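Local coordinates for protein flavoenzyme PA4991 (Pseudomonas aeruginosa PAO1, PDB 5EZ7) that binds one FAD per monomer and probably acts as an oxidoreductase of the DAO family on a physiological substrate that is not known, at residues L6-L11 against A32-E37; A168-L173 against A372-L377; H230-K235 against A308-L313; I255-H260 against S267-G272. One frame throughout, in Å; residues are numbered along the deposited sequence.

In the fold
The four contacts form two groups, one at the nucleotide-binding sheet and one at the flavin-side sheet, with contact 1 on the opposite side of the chain's centre from contacts 3 and 4. Contacts 1 and 2, with centres 8 Å apart, both reach the six-stranded Rossmann-type sheet, where strand 33-37 lies between 10-13 and 172-174. Contacts 3 and 4, with centres 9 Å apart, share the eight-stranded sheet, in the order 255-261, 267-272, 224-236, 309-320. About 38 Å separates the centres of contacts 1 and 3, and FAD touches both, by its adenosine ribose and its flavin methyl. Along the chain, 168-173 precedes contacts 3 and 4 and 372-377 follows them, so contact 2 brings the C-terminal segment back to the nucleotide-binding sheet.

Contact 1 of 4, residues L6-L11 against A32-E37; sequences LSTDIL and ATVLVE. With FAD (flavin-adenine dinucleotide), chain B.
Strands 10-13 and 33-37 are the two parallel strands of the Rossmann-type beta-alpha-beta unit, joined by helix 17-28, and this contact holds their starting ends together. Ile10 pairs with Thr33 and Leu11 with Val34. Ala32 O is gripped by two amides: Ile10 N at 3.2 Å, nearly in line with the carbonyl, and Asp9 N from above the carbonyl plane. Val34 N then bonds to Ile10 O. The Asp9 carboxylate closes the end of the pairing, OD2 taking Ala32 N at 3.0 Å on its anti side in a nearly straight bond (171°). Its other oxygen, OD1, is held by His371, Ser369 N and Gln200, which should fix the carboxylate's rotation.

Apolar side chains fill the face carrying Leu11 and Val34. Leu11 CG stands anti to the backbone N (chi1 174°), and its CD1 packs on Val34 CG1 at 3.9 Å and on Val36 CG2 at 3.8 Å. Thr8 lays CG2 against Val34 CG2, the two side chains crossing at about a right angle, while Thr8 OG1 is buried with no polar partner in the model. At the far end of its strand Glu37 binds the FAD ribose. The 2.4 Å modelled between Glu37 OE1 and FAD O2B is doubtful as a length; Glu37 OE2, also held by Gly15 N, accepts from FAD O3B at 2.8 Å.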
# COMPACT_ATOMS: atom_id res chain seq x y z
N LEU A 6 12.12 22.46 -14.56
CA LEU A 6 12.83 21.70 -13.54
C LEU A 6 13.72 20.65 -14.16
O LEU A 6 13.51 20.22 -15.28
CB LEU A 6 11.86 21.00 -12.59
CG LEU A 6 10.77 21.81 -11.87
CD1 LEU A 6 10.07 20.93 -10.84
CD2 LEU A 6 11.30 23.07 -11.20
N SER A 7 14.68 20.20 -13.35
CA SER A 7 15.68 19.24 -13.74
C SER A 7 15.96 18.37 -12.49
O SER A 7 16.18 18.93 -11.42
CB SER A 7 16.91 20.04 -14.19
OG SER A 7 18.08 19.29 -14.27
N THR A 8 15.85 17.05 -12.61
CA THR A 8 16.27 16.11 -11.55
C THR A 8 16.87 14.86 -12.16
O THR A 8 17.05 14.78 -13.38
CB THR A 8 15.11 15.64 -10.60
OG1 THR A 8 13.94 15.25 -11.36
CG2 THR A 8 14.83 16.68 -9.53
N ASP A 9 17.16 13.88 -11.30
CA ASP A 9 17.61 12.59 -11.71
C ASP A 9 16.46 11.66 -12.01
O ASP A 9 16.44 11.12 -13.10
CB ASP A 9 18.55 11.99 -10.65
CG ASP A 9 19.80 12.88 -10.40
OD1 ASP A 9 20.40 13.41 -11.38
OD2 ASP A 9 20.13 13.05 -9.20
N ILE A 10 15.58 11.41 -11.04
CA ILE A 10 14.43 10.48 -11.23
C ILE A 10 13.14 11.22 -10.94
O ILE A 10 13.01 11.90 -9.91
CB ILE A 10 14.58 9.14 -10.45
CG1 ILE A 10 15.76 8.33 -11.04
CG2 ILE A 10 13.38 8.23 -10.67
CD1 ILE A 10 16.98 8.56 -10.26
N LEU A 11 12.23 11.14 -11.90
CA LEU A 11 10.90 11.72 -11.82
C LEU A 11 9.90 10.57 -11.58
O LEU A 11 9.82 9.68 -12.41
CB LEU A 11 10.65 12.41 -13.14
CG LEU A 11 9.30 13.01 -13.49
CD1 LEU A 11 8.75 13.94 -12.42
CD2 LEU A 11 9.48 13.72 -14.85
N ALA A 32 18.54 13.26 -6.72
CA ALA A 32 17.53 14.30 -6.67
C ALA A 32 16.27 13.75 -7.37
O ALA A 32 16.37 13.06 -8.38
CB ALA A 32 18.06 15.54 -7.38
N THR A 33 15.11 14.05 -6.83
CA THR A 33 13.84 13.53 -7.33
C THR A 33 12.73 14.57 -7.34
O THR A 33 12.79 15.56 -6.61
CB THR A 33 13.33 12.37 -6.45
OG1 THR A 33 13.07 12.84 -5.11
CG2 THR A 33 14.29 11.26 -6.41
N VAL A 34 11.75 14.35 -8.20
CA VAL A 34 10.44 14.96 -8.10
C VAL A 34 9.41 13.83 -8.08
O VAL A 34 9.52 12.88 -8.88
CB VAL A 34 10.17 15.88 -9.30
CG1 VAL A 34 8.73 16.35 -9.36
CG2 VAL A 34 11.09 17.11 -9.23
N LEU A 35 8.40 13.94 -7.19
CA LEU A 35 7.31 12.97 -7.14
C LEU A 35 6.02 13.69 -7.38
O LEU A 35 5.64 14.59 -6.62
CB LEU A 35 7.28 12.25 -5.79
CG LEU A 35 6.35 11.03 -5.70
CD1 LEU A 35 6.69 10.15 -4.48
CD2 LEU A 35 4.87 11.39 -5.65
N VAL A 36 5.31 13.23 -8.40
CA VAL A 36 4.14 13.90 -8.92
C VAL A 36 2.94 13.07 -8.55
O VAL A 36 2.93 11.87 -8.83
CB VAL A 36 4.21 14.02 -10.47
CG1 VAL A 36 2.94 14.68 -11.01
CG2 VAL A 36 5.41 14.86 -10.87
N GLU A 37 1.96 13.71 -7.92
CA GLU A 37 0.69 13.07 -7.49
C GLU A 37 -0.48 13.97 -7.90
O GLU A 37 -0.44 15.18 -7.71
CB GLU A 37 0.71 12.84 -5.97
CG GLU A 37 -0.65 12.58 -5.35
CD GLU A 37 -1.17 11.21 -5.74
OE1 GLU A 37 -2.30 11.12 -6.33
OE2 GLU A 37 -0.42 10.24 -5.41
PA FAD B . -1.59 3.23 -5.00
O1A FAD B . -1.60 3.22 -3.50
O2A FAD B . -2.85 2.99 -5.77
O5B FAD B . -0.95 4.61 -5.44
C5B FAD B . -0.99 5.08 -6.77
C4B FAD B . -0.94 6.59 -6.68
O4B FAD B . -0.78 7.14 -8.00
C3B FAD B . -2.23 7.16 -6.07
O3B FAD B . -1.94 7.97 -4.94
C2B FAD B . -2.84 7.95 -7.22
O2B FAD B . -3.56 9.11 -6.83
C1B FAD B . -1.62 8.27 -8.08
N9A FAD B . -1.95 8.50 -9.50
C8A FAD B . -2.79 7.77 -10.25
N7A FAD B . -2.85 8.27 -11.49
C5A FAD B . -2.04 9.33 -11.55
C6A FAD B . -1.66 10.31 -12.58
N6A FAD B . -2.19 10.20 -13.81
N1A FAD B . -0.78 11.28 -12.26
C2A FAD B . -0.26 11.37 -11.02
N3A FAD B . -0.56 10.51 -10.03
C4A FAD B . -1.44 9.49 -10.23
N1 FAD B . -0.94 -5.32 0.78
C2 FAD B . -0.30 -5.80 1.87
O2 FAD B . 0.93 -6.04 1.80
N3 FAD B . -0.93 -6.03 3.03
C4 FAD B . -2.23 -5.80 3.19
O4 FAD B . -2.80 -6.01 4.28
C4X FAD B . -3.00 -5.28 2.05
N5 FAD B . -4.32 -5.03 2.15
C5X FAD B . -5.00 -4.54 1.11
C6 FAD B . -6.36 -4.28 1.26
C7 FAD B . -7.10 -3.77 0.21
C7M FAD B . -8.56 -3.48 0.40
C8 FAD B . -6.43 -3.47 -1.08
C8M FAD B . -7.19 -2.89 -2.26
C9 FAD B . -5.08 -3.73 -1.23
C9A FAD B . -4.33 -4.26 -0.19
N10 FAD B . -2.93 -4.54 -0.30
C10 FAD B . -2.24 -5.03 0.81
C1' FAD B . -2.20 -4.27 -1.53
C2' FAD B . -1.70 -2.84 -1.47
O2' FAD B . -2.71 -1.94 -0.99
C3' FAD B . -1.18 -2.39 -2.83
O3' FAD B . -0.37 -3.44 -3.39
C4' FAD B . -0.34 -1.12 -2.70
O4' FAD B . -0.90 -0.21 -1.75
C5' FAD B . -0.24 -0.39 -4.03
O5' FAD B . 0.68 0.70 -3.89
P FAD B . 0.88 1.70 -5.12
O1P FAD B . 1.63 2.91 -4.63
O2P FAD B . 1.41 0.89 -6.24
O3P FAD B . -0.63 2.06 -5.54

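Contact 2 of 4, residues A168-L173 against A372-L377; sequences AGDSLL and AALPQL
Leu173 and Leu377 make the apolar contact between these segments. Leu173 CG lies anti to the backbone N (chi1 175°), and CD1 beyond it touches Leu377 CB at 4.0 Å, with the two side chains at about a right angle. Leu377 also sets CB near Leu172 O, at 4.1 Å, and turns CD1 to Asp170 O. Leu374 comes in beside it, CD1 lying 4.1 Å from Ser171 CA.

The mixed contact is at the solvent side, where Asp170 OD2 rests 3.5 Å from Leu374 CD1; its other oxygen, OD1, makes a long, weak ion pair with Arg27.

No hydrogen bond crosses between the segments. Those within 168-173 tie down its turn: Ser171 OG at 2.7 Å and Ser171 N at 3.2 Å both reach Ala168 O, from the same face of its carbonyl plane. Gly169, with positive phi, is the first residue to leave helical geometry, and Asn23 also bonds to Ser171 OG.

Leu374 further touches Val34 and Leu6, and Leu173 touches Val36. The arrangement is thus an irregular C-terminal segment packed by Leu374 and Leu377 against the turn at 170-171 and the start of strand 172-174, an outermost strand of the Rossmann-type FAD-binding sheet.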
# COMPACT_ATOMS: atom_id res chain seq x y z
N ALA A 168 10.34 12.74 1.83
CA ALA A 168 10.32 13.29 0.48
C ALA A 168 10.87 14.67 0.45
O ALA A 168 11.32 15.10 -0.60
CB ALA A 168 8.91 13.34 -0.07
N GLY A 169 10.77 15.39 1.56
CA GLY A 169 11.20 16.80 1.61
C GLY A 169 10.48 17.66 0.57
O GLY A 169 9.24 17.62 0.46
N ASP A 170 11.26 18.37 -0.24
CA ASP A 170 10.74 19.29 -1.27
C ASP A 170 10.44 18.64 -2.62
O ASP A 170 10.03 19.33 -3.56
CB ASP A 170 11.72 20.45 -1.48
CG ASP A 170 13.13 19.96 -1.77
OD1 ASP A 170 13.57 19.06 -0.99
OD2 ASP A 170 13.80 20.44 -2.72
N SER A 171 10.62 17.33 -2.72
CA SER A 171 10.39 16.63 -3.99
C SER A 171 8.91 16.57 -4.40
O SER A 171 8.61 16.30 -5.56
CB SER A 171 11.00 15.21 -3.97
OG SER A 171 10.41 14.34 -3.01
N LEU A 172 7.99 16.81 -3.47
CA LEU A 172 6.58 16.54 -3.72
C LEU A 172 5.86 17.58 -4.56
O LEU A 172 5.83 18.76 -4.20
CB LEU A 172 5.84 16.40 -2.41
CG LEU A 172 6.27 15.27 -1.50
CD1 LEU A 172 5.43 15.37 -0.23
CD2 LEU A 172 6.11 13.93 -2.19
N LEU A 173 5.21 17.12 -5.62
CA LEU A 173 4.51 18.00 -6.52
C LEU A 173 3.09 17.51 -6.84
O LEU A 173 2.89 16.43 -7.41
CB LEU A 173 5.30 18.13 -7.81
CG LEU A 173 4.62 18.94 -8.93
CD1 LEU A 173 4.36 20.39 -8.57
CD2 LEU A 173 5.50 18.84 -10.14
N ALA A 372 19.89 22.49 -10.11
CA ALA A 372 19.42 23.66 -9.35
C ALA A 372 18.50 23.16 -8.31
O ALA A 372 17.78 22.19 -8.54
CB ALA A 372 18.65 24.61 -10.27
N ALA A 373 18.48 23.84 -7.17
CA ALA A 373 17.50 23.55 -6.12
C ALA A 373 16.06 23.70 -6.65
O ALA A 373 15.79 24.51 -7.54
CB ALA A 373 17.72 24.47 -4.93
N LEU A 374 15.16 22.89 -6.14
CA LEU A 374 13.76 23.01 -6.54
C LEU A 374 13.19 24.30 -5.97
O LEU A 374 13.55 24.66 -4.85
CB LEU A 374 12.95 21.81 -6.04
CG LEU A 374 13.41 20.47 -6.68
CD1 LEU A 374 12.89 19.25 -5.93
CD2 LEU A 374 13.03 20.40 -8.15
N PRO A 375 12.31 25.00 -6.73
CA PRO A 375 11.60 26.16 -6.13
C PRO A 375 10.51 25.65 -5.19
O PRO A 375 10.45 24.47 -4.89
CB PRO A 375 10.97 26.85 -7.36
CG PRO A 375 10.70 25.72 -8.31
CD PRO A 375 11.88 24.77 -8.13
N GLN A 376 9.66 26.55 -4.72
CA GLN A 376 8.43 26.16 -4.04
C GLN A 376 7.49 25.58 -5.08
O GLN A 376 7.37 26.10 -6.20
CB GLN A 376 7.75 27.33 -3.34
CG GLN A 376 8.56 28.03 -2.22
CD GLN A 376 8.58 27.27 -0.90
OE1 GLN A 376 8.05 27.74 0.12
NE2 GLN A 376 9.22 26.10 -0.91
N LEU A 377 6.85 24.49 -4.70
CA LEU A 377 5.96 23.75 -5.59
C LEU A 377 4.63 23.52 -4.89
O LEU A 377 4.63 23.40 -3.69
CB LEU A 377 6.60 22.41 -5.95
CG LEU A 377 7.92 22.53 -6.73
CD1 LEU A 377 8.58 21.17 -6.89
CD2 LEU A 377 7.73 23.15 -8.11

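Contact 3 of 4, residues H230-K235 against A308-L313; sequences HMVMVK and AQWATL. With FAD (flavin-adenine dinucleotide), chain B.
Two flat groups mark this strand pair. Trp310 has Val234 CG1 over one face of its six-membered ring, a CH-pi contact 3.7 Å from the centroid and 5° off the normal, and Val232 CG1 near its plane at the edge. Val234 CG2 touches Trp310 CZ3 at 3.3 Å, the valine and indole lying side by side and pointing the same way; Arg293 makes a cation-pi contact with the ring. The His230 imidazole has Thr312 OG1 in its plane at the edge, with NE2 and OG1 hydrogen-bonded at 2.8 Å. Thr312 OG1 is turned between its own backbone N and carbonyl carbon (chi1 81°), and His230 ND1 is held by Gly280 O, so both ring nitrogens have partners.

Segments 230-235 and 309-313, parts of strands 224-236 and 309-320, run antiparallel with axes at 156°. Met231 and Leu313, Met233 and Ala311, and Lys235 and Gln309 form hydrogen-bonded pairs; Lys235 N to Gln309 O is 2.7 Å and nearly straight. On their shared face Met233 CE packs on Ala311 CB at 4.1 Å, while extended Lys235 ends in a salt bridge with Asp264. Met231 CG and SD each lie 3.6 Å from FAD C7M; a bend at chi2 sets SD there.

Regular backbone pairing therefore fixes the base of Met231, whose thioether and neighbouring carbons give the flavin's C7 methyl an apolar neighbour in the cofactor pocket.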
# COMPACT_ATOMS: atom_id res chain seq x y z
N HIS A 230 -14.62 -6.13 -2.09
CA HIS A 230 -15.74 -5.50 -1.33
C HIS A 230 -15.49 -5.61 0.18
O HIS A 230 -15.95 -6.56 0.83
CB HIS A 230 -17.07 -6.18 -1.66
CG HIS A 230 -18.28 -5.36 -1.33
ND1 HIS A 230 -19.55 -5.80 -1.63
CD2 HIS A 230 -18.43 -4.14 -0.78
CE1 HIS A 230 -20.43 -4.87 -1.29
NE2 HIS A 230 -19.77 -3.85 -0.78
N MET A 231 -14.75 -4.65 0.70
CA MET A 231 -14.35 -4.64 2.10
C MET A 231 -15.50 -4.14 2.95
O MET A 231 -16.29 -3.33 2.48
CB MET A 231 -13.17 -3.69 2.30
CG MET A 231 -11.91 -3.98 1.48
SD MET A 231 -11.15 -5.57 1.79
CE MET A 231 -10.45 -5.21 3.41
N VAL A 232 -15.57 -4.59 4.21
CA VAL A 232 -16.62 -4.24 5.15
C VAL A 232 -15.98 -3.53 6.33
O VAL A 232 -14.92 -3.90 6.77
CB VAL A 232 -17.40 -5.48 5.63
CG1 VAL A 232 -18.55 -5.06 6.54
CG2 VAL A 232 -17.98 -6.22 4.45
N MET A 233 -16.63 -2.49 6.84
CA MET A 233 -16.14 -1.78 8.04
C MET A 233 -17.26 -1.82 9.10
O MET A 233 -18.42 -1.53 8.78
CB MET A 233 -15.80 -0.32 7.72
CG MET A 233 -14.61 -0.09 6.80
SD MET A 233 -14.35 1.63 6.26
CE MET A 233 -15.66 1.85 5.10
N VAL A 234 -16.90 -2.18 10.34
CA VAL A 234 -17.81 -2.07 11.49
C VAL A 234 -17.22 -1.09 12.50
O VAL A 234 -16.07 -1.24 12.90
CB VAL A 234 -17.97 -3.38 12.28
CG1 VAL A 234 -19.23 -3.35 13.11
CG2 VAL A 234 -17.96 -4.55 11.35
N LYS A 235 -18.04 -0.14 12.94
CA LYS A 235 -17.63 0.82 13.95
C LYS A 235 -18.48 0.73 15.25
O LYS A 235 -19.68 0.81 15.22
CB LYS A 235 -17.73 2.23 13.35
CG LYS A 235 -17.29 3.30 14.35
CD LYS A 235 -17.02 4.66 13.70
CE LYS A 235 -16.67 5.64 14.82
NZ LYS A 235 -16.59 7.06 14.40
N ALA A 308 -23.51 -0.95 16.55
CA ALA A 308 -22.44 -0.71 15.63
C ALA A 308 -22.95 0.01 14.41
O ALA A 308 -24.10 -0.14 14.01
CB ALA A 308 -21.79 -2.00 15.23
N GLN A 309 -22.08 0.81 13.80
CA GLN A 309 -22.36 1.29 12.45
C GLN A 309 -21.60 0.42 11.45
O GLN A 309 -20.52 -0.07 11.79
CB GLN A 309 -21.93 2.73 12.28
CG GLN A 309 -22.65 3.73 13.18
CD GLN A 309 -21.94 5.04 13.05
OE1 GLN A 309 -20.98 5.30 13.78
NE2 GLN A 309 -22.27 5.79 12.02
N TRP A 310 -22.16 0.30 10.25
CA TRP A 310 -21.71 -0.60 9.21
C TRP A 310 -21.62 0.13 7.89
O TRP A 310 -22.54 0.85 7.51
CB TRP A 310 -22.70 -1.73 9.01
CG TRP A 310 -22.91 -2.57 10.19
CD1 TRP A 310 -23.80 -2.33 11.23
CD2 TRP A 310 -22.28 -3.81 10.49
NE1 TRP A 310 -23.73 -3.35 12.14
CE2 TRP A 310 -22.80 -4.26 11.72
CE3 TRP A 310 -21.31 -4.59 9.84
CZ2 TRP A 310 -22.38 -5.45 12.31
CZ3 TRP A 310 -20.90 -5.77 10.43
CH2 TRP A 310 -21.43 -6.18 11.66
N ALA A 311 -20.53 -0.10 7.18
CA ALA A 311 -20.37 0.42 5.82
C ALA A 311 -19.55 -0.57 5.00
O ALA A 311 -18.94 -1.49 5.54
CB ALA A 311 -19.66 1.77 5.89
N THR A 312 -19.52 -0.41 3.69
CA THR A 312 -18.64 -1.20 2.86
C THR A 312 -17.86 -0.30 1.94
O THR A 312 -18.17 0.89 1.78
CB THR A 312 -19.38 -2.26 2.07
OG1 THR A 312 -19.95 -1.67 0.91
CG2 THR A 312 -20.44 -2.94 2.95
N LEU A 313 -16.83 -0.88 1.34
CA LEU A 313 -15.95 -0.16 0.46
C LEU A 313 -15.56 -1.04 -0.73
O LEU A 313 -15.06 -2.15 -0.54
CB LEU A 313 -14.73 0.18 1.26
CG LEU A 313 -13.61 0.88 0.52
CD1 LEU A 313 -14.03 2.31 0.19
CD2 LEU A 313 -12.39 0.87 1.40
PA FAD B . -1.59 3.23 -5.00
O1A FAD B . -1.60 3.22 -3.50
O2A FAD B . -2.85 2.99 -5.77
O5B FAD B . -0.95 4.61 -5.44
C5B FAD B . -0.99 5.08 -6.77
C4B FAD B . -0.94 6.59 -6.68
O4B FAD B . -0.78 7.14 -8.00
C3B FAD B . -2.23 7.16 -6.07
O3B FAD B . -1.94 7.97 -4.94
C2B FAD B . -2.84 7.95 -7.22
O2B FAD B . -3.56 9.11 -6.83
C1B FAD B . -1.62 8.27 -8.08
N9A FAD B . -1.95 8.50 -9.50
C8A FAD B . -2.79 7.77 -10.25
N7A FAD B . -2.85 8.27 -11.49
C5A FAD B . -2.04 9.33 -11.55
C6A FAD B . -1.66 10.31 -12.58
N6A FAD B . -2.19 10.20 -13.81
N1A FAD B . -0.78 11.28 -12.26
C2A FAD B . -0.26 11.37 -11.02
N3A FAD B . -0.56 10.51 -10.03
C4A FAD B . -1.44 9.49 -10.23
N1 FAD B . -0.94 -5.32 0.78
C2 FAD B . -0.30 -5.80 1.87
O2 FAD B . 0.93 -6.04 1.80
N3 FAD B . -0.93 -6.03 3.03
C4 FAD B . -2.23 -5.80 3.19
O4 FAD B . -2.80 -6.01 4.28
C4X FAD B . -3.00 -5.28 2.05
N5 FAD B . -4.32 -5.03 2.15
C5X FAD B . -5.00 -4.54 1.11
C6 FAD B . -6.36 -4.28 1.26
C7 FAD B . -7.10 -3.77 0.21
C7M FAD B . -8.56 -3.48 0.40
C8 FAD B . -6.43 -3.47 -1.08
C8M FAD B . -7.19 -2.89 -2.26
C9 FAD B . -5.08 -3.73 -1.23
C9A FAD B . -4.33 -4.26 -0.19
N10 FAD B . -2.93 -4.54 -0.30
C10 FAD B . -2.24 -5.03 0.81
C1' FAD B . -2.20 -4.27 -1.53
C2' FAD B . -1.70 -2.84 -1.47
O2' FAD B . -2.71 -1.94 -0.99
C3' FAD B . -1.18 -2.39 -2.83
O3' FAD B . -0.37 -3.44 -3.39
C4' FAD B . -0.34 -1.12 -2.70
O4' FAD B . -0.90 -0.21 -1.75
C5' FAD B . -0.24 -0.39 -4.03
O5' FAD B . 0.68 0.70 -3.89
P FAD B . 0.88 1.70 -5.12
O1P FAD B . 1.63 2.91 -4.63
O2P FAD B . 1.41 0.89 -6.24
O3P FAD B . -0.63 2.06 -5.54

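Contact 4 of 4, residues I255-H260 against S267-G272; sequences ITVTTH and SVWYLG
Segments 255-260 and 267-272 are the arms of an antiparallel beta hairpin, their axes at 156° and 4.6 Å apart at closest. Thr256 and Gly272, Thr258 and Tyr270, and His260 and Val268 are its hydrogen-bonded pairs. Tyr270 N to Thr258 O is 2.8 Å and almost straight (176°), whereas Thr256 N approaches Gly272 O from well above the carbonyl plane.

On the face of Val257, Thr259, Trp269 and Leu271, Val257 CG1 lies over the indole, 4.2 Å from the centroid of its five-membered ring, and CG2 meets Leu271 CD2 at 4.0 Å. Thr259 runs beside the tryptophan with OG1 at the ring edge, 3.1 Å from Trp269 CD1. The polar ends are held by backbone carbonyls: Trp269 NE1 by Lys240 O and Thr259 OG1 by Leu242 O.

The other face turns toward the cofactor. Tyr270 points an edge toward the face of His260 in an offset edge-to-face pair, the planes at 77°, and His260 CD2 touches Tyr270 CB at 3.5 Å. His260 NE2 is hydrogen-bonded to Thr258 OG1 at 2.8 Å, and the same OG1 is hydrogen-bonded to Gln50 NE2; Thr256 O takes the same amide.

Tyr270 touches FAD and anchors OH on Lys48 O. The hairpin thus lines the pocket directly with Tyr270, against which His260 and Trp387 pack, while Thr256 O and Thr258 OG1, as a second shell, are placed to orient Gln50 of the FAD site.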
# COMPACT_ATOMS: atom_id res chain seq x y z
N ILE A 255 -12.05 -14.74 6.63
CA ILE A 255 -12.03 -13.31 6.86
C ILE A 255 -10.67 -12.92 7.38
O ILE A 255 -9.99 -13.74 8.02
CB ILE A 255 -13.09 -12.84 7.87
CG1 ILE A 255 -12.81 -13.40 9.29
CG2 ILE A 255 -14.48 -13.29 7.43
CD1 ILE A 255 -13.54 -12.65 10.40
N THR A 256 -10.30 -11.67 7.13
CA THR A 256 -9.06 -11.04 7.64
C THR A 256 -9.52 -9.78 8.43
O THR A 256 -10.14 -8.88 7.86
CB THR A 256 -8.04 -10.72 6.47
OG1 THR A 256 -7.47 -11.93 5.96
CG2 THR A 256 -6.86 -9.87 6.92
N VAL A 257 -9.26 -9.76 9.74
CA VAL A 257 -9.62 -8.62 10.57
C VAL A 257 -8.41 -7.77 10.93
O VAL A 257 -7.42 -8.28 11.43
CB VAL A 257 -10.29 -9.03 11.90
CG1 VAL A 257 -10.81 -7.80 12.67
CG2 VAL A 257 -11.45 -9.97 11.66
N THR A 258 -8.53 -6.47 10.73
CA THR A 258 -7.64 -5.48 11.35
C THR A 258 -8.46 -4.45 12.11
O THR A 258 -9.61 -4.16 11.74
CB THR A 258 -6.74 -4.83 10.28
OG1 THR A 258 -7.53 -4.41 9.15
CG2 THR A 258 -5.73 -5.87 9.80
N THR A 259 -7.93 -3.94 13.22
CA THR A 259 -8.61 -2.93 14.05
C THR A 259 -7.96 -1.54 13.87
O THR A 259 -6.75 -1.41 13.99
CB THR A 259 -8.62 -3.32 15.53
OG1 THR A 259 -9.25 -4.59 15.63
CG2 THR A 259 -9.41 -2.28 16.41
N HIS A 260 -8.79 -0.53 13.65
CA HIS A 260 -8.34 0.84 13.40
C HIS A 260 -9.00 1.86 14.36
O HIS A 260 -10.17 2.14 14.24
CB HIS A 260 -8.60 1.17 11.94
CG HIS A 260 -8.04 0.13 11.00
ND1 HIS A 260 -6.78 0.21 10.45
CD2 HIS A 260 -8.56 -1.04 10.57
CE1 HIS A 260 -6.55 -0.86 9.71
NE2 HIS A 260 -7.61 -1.64 9.77
N SER A 267 -13.39 2.42 17.64
CA SER A 267 -12.55 1.62 16.76
C SER A 267 -13.35 1.17 15.61
O SER A 267 -14.57 1.18 15.65
CB SER A 267 -12.09 0.35 17.43
OG SER A 267 -11.52 0.65 18.65
N VAL A 268 -12.63 0.71 14.60
CA VAL A 268 -13.26 0.13 13.45
C VAL A 268 -12.56 -1.19 13.16
O VAL A 268 -11.33 -1.26 13.16
CB VAL A 268 -13.18 1.05 12.20
CG1 VAL A 268 -13.79 0.39 10.98
CG2 VAL A 268 -13.87 2.38 12.47
N TRP A 269 -13.36 -2.22 12.94
CA TRP A 269 -12.89 -3.50 12.44
C TRP A 269 -13.07 -3.48 10.94
O TRP A 269 -14.18 -3.33 10.45
CB TRP A 269 -13.72 -4.68 12.98
CG TRP A 269 -13.36 -5.19 14.33
CD1 TRP A 269 -12.22 -4.94 15.03
CD2 TRP A 269 -14.13 -6.11 15.12
NE1 TRP A 269 -12.23 -5.63 16.22
CE2 TRP A 269 -13.40 -6.35 16.30
CE3 TRP A 269 -15.38 -6.74 14.95
CZ2 TRP A 269 -13.88 -7.21 17.32
CZ3 TRP A 269 -15.85 -7.59 15.96
CH2 TRP A 269 -15.10 -7.82 17.12
N TYR A 270 -11.98 -3.70 10.24
CA TYR A 270 -11.92 -3.69 8.80
C TYR A 270 -11.78 -5.14 8.34
O TYR A 270 -10.85 -5.84 8.76
CB TYR A 270 -10.70 -2.86 8.40
CG TYR A 270 -10.58 -2.44 6.97
CD1 TYR A 270 -11.68 -2.22 6.17
CD2 TYR A 270 -9.32 -2.20 6.42
CE1 TYR A 270 -11.54 -1.82 4.84
CE2 TYR A 270 -9.17 -1.80 5.10
CZ TYR A 270 -10.29 -1.61 4.31
OH TYR A 270 -10.15 -1.21 2.99
N LEU A 271 -12.72 -5.59 7.50
CA LEU A 271 -12.79 -6.97 7.11
C LEU A 271 -12.46 -7.20 5.65
O LEU A 271 -13.23 -6.80 4.77
CB LEU A 271 -14.19 -7.54 7.37
CG LEU A 271 -14.95 -7.28 8.67
CD1 LEU A 271 -16.28 -8.03 8.62
CD2 LEU A 271 -14.19 -7.71 9.91
N GLY A 272 -11.37 -7.92 5.41
CA GLY A 272 -11.02 -8.47 4.09
C GLY A 272 -11.06 -9.97 4.09
O GLY A 272 -11.84 -10.58 4.85